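Local coordinates for protein tungsten-containing formylmethanofuran dehydrogenase 2 subunit C (Methanothermobacter wolfeii, PDB 5T5I) that probably forms the beta-helical subunit of a tungsten-dependent formylmethanofuran dehydrogenase complex, which interconverts carbon dioxide and formylmethanofuran in methanogenesis, at residues Q11-K22 and D72-M83. Sequence-based numbering, arbitrary orientation.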
loop_
_atom_site.group_PDB
_atom_site.type_symbol
_atom_site.label_atom_id
_atom_site.label_comp_id
_atom_site.label_asym_id
_atom_site.label_seq_id
_atom_site.Cartn_x
_atom_site.Cartn_y
_atom_site.Cartn_z
ATOM N N GLN C 11 -36.812 -15.545 40.585
ATOM C CA GLN C 11 -37.309 -14.948 39.349
ATOM C C GLN C 11 -37.598 -16.069 38.341
ATOM O O GLN C 11 -36.822 -17.021 38.255
ATOM C CB GLN C 11 -36.292 -13.968 38.749
ATOM C CG GLN C 11 -36.191 -12.649 39.502
ATOM C CD GLN C 11 -37.128 -11.606 38.946
ATOM O OE1 GLN C 11 -36.825 -10.958 37.934
ATOM N NE2 GLN C 11 -38.250 -11.366 39.617
ATOM N N PRO C 12 -38.713 -15.985 37.594
ATOM C CA PRO C 12 -39.011 -17.028 36.594
ATOM C C PRO C 12 -38.183 -16.881 35.317
ATOM O O PRO C 12 -37.687 -15.785 35.034
ATOM C CB PRO C 12 -40.501 -16.808 36.303
ATOM C CG PRO C 12 -40.714 -15.353 36.538
ATOM C CD PRO C 12 -39.742 -14.923 37.599
ATOM N N GLU C 13 -38.055 -17.972 34.530
ATOM C CA GLU C 13 -37.365 -17.943 33.222
ATOM C C GLU C 13 -38.178 -17.178 32.169
ATOM O O GLU C 13 -37.591 -16.550 31.283
ATOM C CB GLU C 13 -37.059 -19.358 32.701
ATOM C CG GLU C 13 -35.929 -20.053 33.446
ATOM C CD GLU C 13 -35.247 -21.172 32.681
ATOM O OE1 GLU C 13 -35.847 -21.707 31.720
ATOM O OE2 GLU C 13 -34.101 -21.516 33.050
ATOM N N VAL C 14 -39.525 -17.263 32.236
ATOM C CA VAL C 14 -40.418 -16.483 31.383
ATOM C C VAL C 14 -40.495 -15.142 32.116
ATOM O O VAL C 14 -40.924 -15.148 33.267
ATOM C CB VAL C 14 -41.813 -17.128 31.235
ATOM C CG1 VAL C 14 -42.780 -16.185 30.520
ATOM C CG2 VAL C 14 -41.713 -18.452 30.496
ATOM N N PRO C 15 -40.049 -14.004 31.544
ATOM C CA PRO C 15 -40.035 -12.761 32.342
ATOM C C PRO C 15 -41.381 -12.246 32.849
ATOM O O PRO C 15 -42.439 -12.581 32.308
ATOM C CB PRO C 15 -39.387 -11.729 31.410
ATOM C CG PRO C 15 -38.782 -12.495 30.304
ATOM C CD PRO C 15 -39.475 -13.800 30.199
ATOM N N LEU C 16 -41.313 -11.427 33.899
ATOM C CA LEU C 16 -42.457 -10.723 34.459
ATOM C C LEU C 16 -42.499 -9.336 33.825
ATOM O O LEU C 16 -41.448 -8.777 33.495
ATOM C CB LEU C 16 -42.296 -10.532 35.985
ATOM C CG LEU C 16 -42.147 -11.790 36.848
ATOM C CD1 LEU C 16 -41.895 -11.412 38.293
ATOM C CD2 LEU C 16 -43.378 -12.668 36.749
ATOM N N GLU C 17 -43.699 -8.773 33.671
ATOM C CA GLU C 17 -43.889 -7.374 33.239
ATOM C C GLU C 17 -44.646 -6.742 34.392
ATOM O O GLU C 17 -45.750 -7.180 34.697
ATOM C CB GLU C 17 -44.675 -7.217 31.930
ATOM C CG GLU C 17 -44.027 -7.909 30.744
ATOM C CD GLU C 17 -44.380 -7.333 29.385
ATOM O OE1 GLU C 17 -44.021 -7.967 28.366
ATOM O OE2 GLU C 17 -44.988 -6.236 29.334
ATOM N N ALA C 18 -44.042 -5.760 35.063
ATOM C CA ALA C 18 -44.635 -5.169 36.258
ATOM C C ALA C 18 -44.699 -3.635 36.232
ATOM O O ALA C 18 -44.179 -2.977 37.139
ATOM C CB ALA C 18 -43.873 -5.664 37.477
ATOM N N PRO C 19 -45.428 -3.052 35.255
ATOM C CA PRO C 19 -45.597 -1.584 35.239
ATOM C C PRO C 19 -46.323 -1.025 36.469
ATOM O O PRO C 19 -46.158 0.157 36.778
ATOM C CB PRO C 19 -46.382 -1.342 33.943
ATOM C CG PRO C 19 -47.134 -2.624 33.723
ATOM C CD PRO C 19 -46.156 -3.676 34.127
ATOM N N ASN C 20 -47.086 -1.868 37.195
ATOM C CA ASN C 20 -47.774 -1.440 38.420
ATOM C C ASN C 20 -46.824 -1.279 39.619
ATOM O O ASN C 20 -47.264 -0.786 40.656
ATOM C CB ASN C 20 -48.946 -2.371 38.762
ATOM C CG ASN C 20 -50.132 -2.202 37.848
ATOM O OD1 ASN C 20 -50.385 -1.121 37.327
ATOM N ND2 ASN C 20 -50.963 -3.228 37.732
ATOM N N ILE C 21 -45.529 -1.665 39.498
ATOM C CA ILE C 21 -44.562 -1.402 40.569
ATOM C C ILE C 21 -44.127 0.055 40.414
ATOM O O ILE C 21 -43.197 0.364 39.672
ATOM C CB ILE C 21 -43.360 -2.375 40.611
ATOM C CG1 ILE C 21 -43.863 -3.804 40.891
ATOM C CG2 ILE C 21 -42.355 -1.940 41.731
ATOM C CD1 ILE C 21 -42.797 -4.913 40.767
ATOM N N LYS C 22 -44.854 0.940 41.072
ATOM C CA LYS C 22 -44.551 2.364 41.089
ATOM C C LYS C 22 -45.266 3.057 42.250
ATOM O O LYS C 22 -46.355 2.619 42.631
ATOM C CB LYS C 22 -44.891 3.054 39.757
ATOM C CG LYS C 22 -46.303 2.853 39.227
ATOM C CD LYS C 22 -46.554 3.820 38.068
ATOM C CE LYS C 22 -47.744 3.517 37.180
ATOM N NZ LYS C 22 -47.399 2.625 36.041
ATOM N N ASP C 72 -32.331 -9.084 43.424
ATOM C CA ASP C 72 -32.165 -9.063 41.980
ATOM C C ASP C 72 -33.481 -9.313 41.229
ATOM O O ASP C 72 -34.151 -10.314 41.474
ATOM C CB ASP C 72 -31.095 -10.093 41.578
ATOM C CG ASP C 72 -30.694 -10.030 40.120
ATOM O OD1 ASP C 72 -30.915 -8.979 39.488
ATOM O OD2 ASP C 72 -30.144 -11.023 39.617
ATOM N N VAL C 73 -33.839 -8.407 40.292
ATOM C CA VAL C 73 -35.043 -8.560 39.467
ATOM C C VAL C 73 -34.663 -8.475 37.989
ATOM O O VAL C 73 -35.302 -7.765 37.199
ATOM C CB VAL C 73 -36.203 -7.614 39.888
ATOM C CG1 VAL C 73 -36.822 -8.076 41.197
ATOM C CG2 VAL C 73 -35.756 -6.158 39.992
ATOM N N TYR C 74 -33.605 -9.244 37.623
ATOM C CA TYR C 74 -33.048 -9.316 36.266
ATOM C C TYR C 74 -34.091 -9.700 35.200
ATOM O O TYR C 74 -33.887 -9.381 34.039
ATOM C CB TYR C 74 -31.843 -10.290 36.199
ATOM C CG TYR C 74 -32.233 -11.752 36.148
ATOM C CD1 TYR C 74 -32.567 -12.443 37.304
ATOM C CD2 TYR C 74 -32.341 -12.425 34.933
ATOM C CE1 TYR C 74 -32.976 -13.772 37.260
ATOM C CE2 TYR C 74 -32.748 -13.759 34.878
ATOM C CZ TYR C 74 -33.067 -14.428 36.047
ATOM O OH TYR C 74 -33.459 -15.745 36.036
ATOM N N ASN C 75 -35.163 -10.424 35.586
ATOM C CA ASN C 75 -36.209 -10.841 34.655
ATOM C C ASN C 75 -37.556 -10.140 34.915
ATOM O O ASN C 75 -38.610 -10.707 34.628
ATOM C CB ASN C 75 -36.323 -12.383 34.635
ATOM C CG ASN C 75 -35.929 -12.983 33.297
ATOM O OD1 ASN C 75 -35.369 -12.315 32.427
ATOM N ND2 ASN C 75 -36.212 -14.264 33.095
ATOM N N THR C 76 -37.508 -8.855 35.331
ATOM C CA THR C 76 -38.713 -8.046 35.556
ATOM C C THR C 76 -38.610 -6.778 34.724
ATOM O O THR C 76 -37.679 -5.975 34.903
ATOM C CB THR C 76 -38.946 -7.761 37.036
ATOM O OG1 THR C 76 -38.926 -9.000 37.741
ATOM C CG2 THR C 76 -40.278 -7.058 37.294
ATOM N N LYS C 77 -39.582 -6.613 33.818
ATOM C CA LYS C 77 -39.666 -5.506 32.866
ATOM C C LYS C 77 -40.626 -4.415 33.343
ATOM O O LYS C 77 -41.535 -4.682 34.122
ATOM C CB LYS C 77 -40.170 -6.033 31.503
ATOM C CG LYS C 77 -39.263 -7.069 30.861
ATOM C CD LYS C 77 -39.893 -7.706 29.617
ATOM C CE LYS C 77 -38.928 -8.656 28.937
ATOM N NZ LYS C 77 -39.540 -9.322 27.772
ATOM N N ARG C 78 -40.413 -3.186 32.840
ATOM C CA ARG C 78 -41.278 -2.007 33.013
ATOM C C ARG C 78 -41.407 -1.480 34.455
ATOM O O ARG C 78 -42.352 -0.755 34.741
ATOM C CB ARG C 78 -42.673 -2.287 32.408
ATOM C CG ARG C 78 -42.610 -2.717 30.949
ATOM C CD ARG C 78 -43.976 -2.882 30.318
ATOM N NE ARG C 78 -43.858 -3.312 28.925
ATOM C CZ ARG C 78 -43.618 -2.533 27.871
ATOM N NH1 ARG C 78 -43.534 -3.058 26.664
ATOM N NH2 ARG C 78 -43.446 -1.223 28.020
ATOM N N ILE C 79 -40.429 -1.755 35.334
ATOM C CA ILE C 79 -40.468 -1.240 36.714
ATOM C C ILE C 79 -40.431 0.299 36.655
ATOM O O ILE C 79 -39.603 0.865 35.942
ATOM C CB ILE C 79 -39.310 -1.820 37.581
ATOM C CG1 ILE C 79 -39.513 -3.339 37.823
ATOM C CG2 ILE C 79 -39.175 -1.072 38.920
ATOM C CD1 ILE C 79 -38.265 -4.064 38.249
ATOM N N GLY C 80 -41.355 0.939 37.361
ATOM C CA GLY C 80 -41.437 2.395 37.428
ATOM C C GLY C 80 -42.001 3.083 36.196
ATOM O O GLY C 80 -41.951 4.314 36.111
ATOM N N GLN C 81 -42.579 2.318 35.246
ATOM C CA GLN C 81 -43.125 2.872 34.005
ATOM C C GLN C 81 -44.155 3.963 34.272
ATOM O O GLN C 81 -45.090 3.735 35.026
ATOM C CB GLN C 81 -43.760 1.764 33.151
ATOM C CG GLN C 81 -44.296 2.252 31.804
ATOM C CD GLN C 81 -44.608 1.100 30.897
ATOM O OE1 GLN C 81 -43.702 0.482 30.334
ATOM N NE2 GLN C 81 -45.872 0.746 30.777
ATOM N N GLU C 82 -43.954 5.157 33.677
ATOM C CA GLU C 82 -44.872 6.302 33.785
ATOM C C GLU C 82 -45.108 6.804 35.225
ATOM O O GLU C 82 -46.132 7.444 35.483
ATOM C CB GLU C 82 -46.204 5.986 33.070
ATOM C CG GLU C 82 -45.994 5.817 31.576
ATOM C CD GLU C 82 -47.169 5.310 30.760
ATOM O OE1 GLU C 82 -48.260 5.092 31.326
ATOM O OE2 GLU C 82 -46.985 5.101 29.542
ATOM N N MET C 83 -44.139 6.604 36.139
ATOM C CA MET C 83 -44.275 7.111 37.508
ATOM C C MET C 83 -44.152 8.650 37.499
ATOM O O MET C 83 -43.499 9.205 36.609
ATOM C CB MET C 83 -43.287 6.433 38.483
ATOM C CG MET C 83 -41.831 6.810 38.287
ATOM S SD MET C 83 -40.745 5.918 39.442
ATOM C CE MET C 83 -40.656 7.069 40.741
HETATM O O HOH W 1 -35.058 -15.844 30.623
HETATM O O HOH W 2 -43.274 -5.888 26.629
#
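L16 and E17 pair in parallel with T76 and K77 at the N-terminal end of a right-handed parallel beta-helix, the fold expected of this subunit family. L16 N to N75 O, K77 N to L16 O and A18 N to K77 O join the backbones. Q11, bent at chi2 (-91°), crosses the T76 side chain at about a right angle; its OE1 takes N75 N (2.9 Å) and T76 OG1 (2.9 Å), both in its carbonyl plane, while its CB meets the Y74 ring at CE1 (3.6 Å). Replacing Q11 by alanine removes OE1 and is likely to leave N75 N and T76 OG1 without their shared acceptor. N75 donates a second time, from ND2 to P12 O, almost straight (174°) and within its own amide plane. On the face carrying E17 and K77, the E17 carboxylate runs beside R78, and R78 NE makes a salt bridge to E17 OE2 (3.2 Å), meeting it from above the carboxylate plane. OE2 also pairs with a basic side chain of another protein's chain, and K77 NZ with an acidic one, so this flank faces a partner subunit. Q81 OE1 receives R78 NH2 in the guanidinium plane, which helps hold that group's rotation. Just after the A18-I21 turn, K22 bends at chi4 and its NZ binds P19 O (2.9 Å) and Q81 O (2.8 Å).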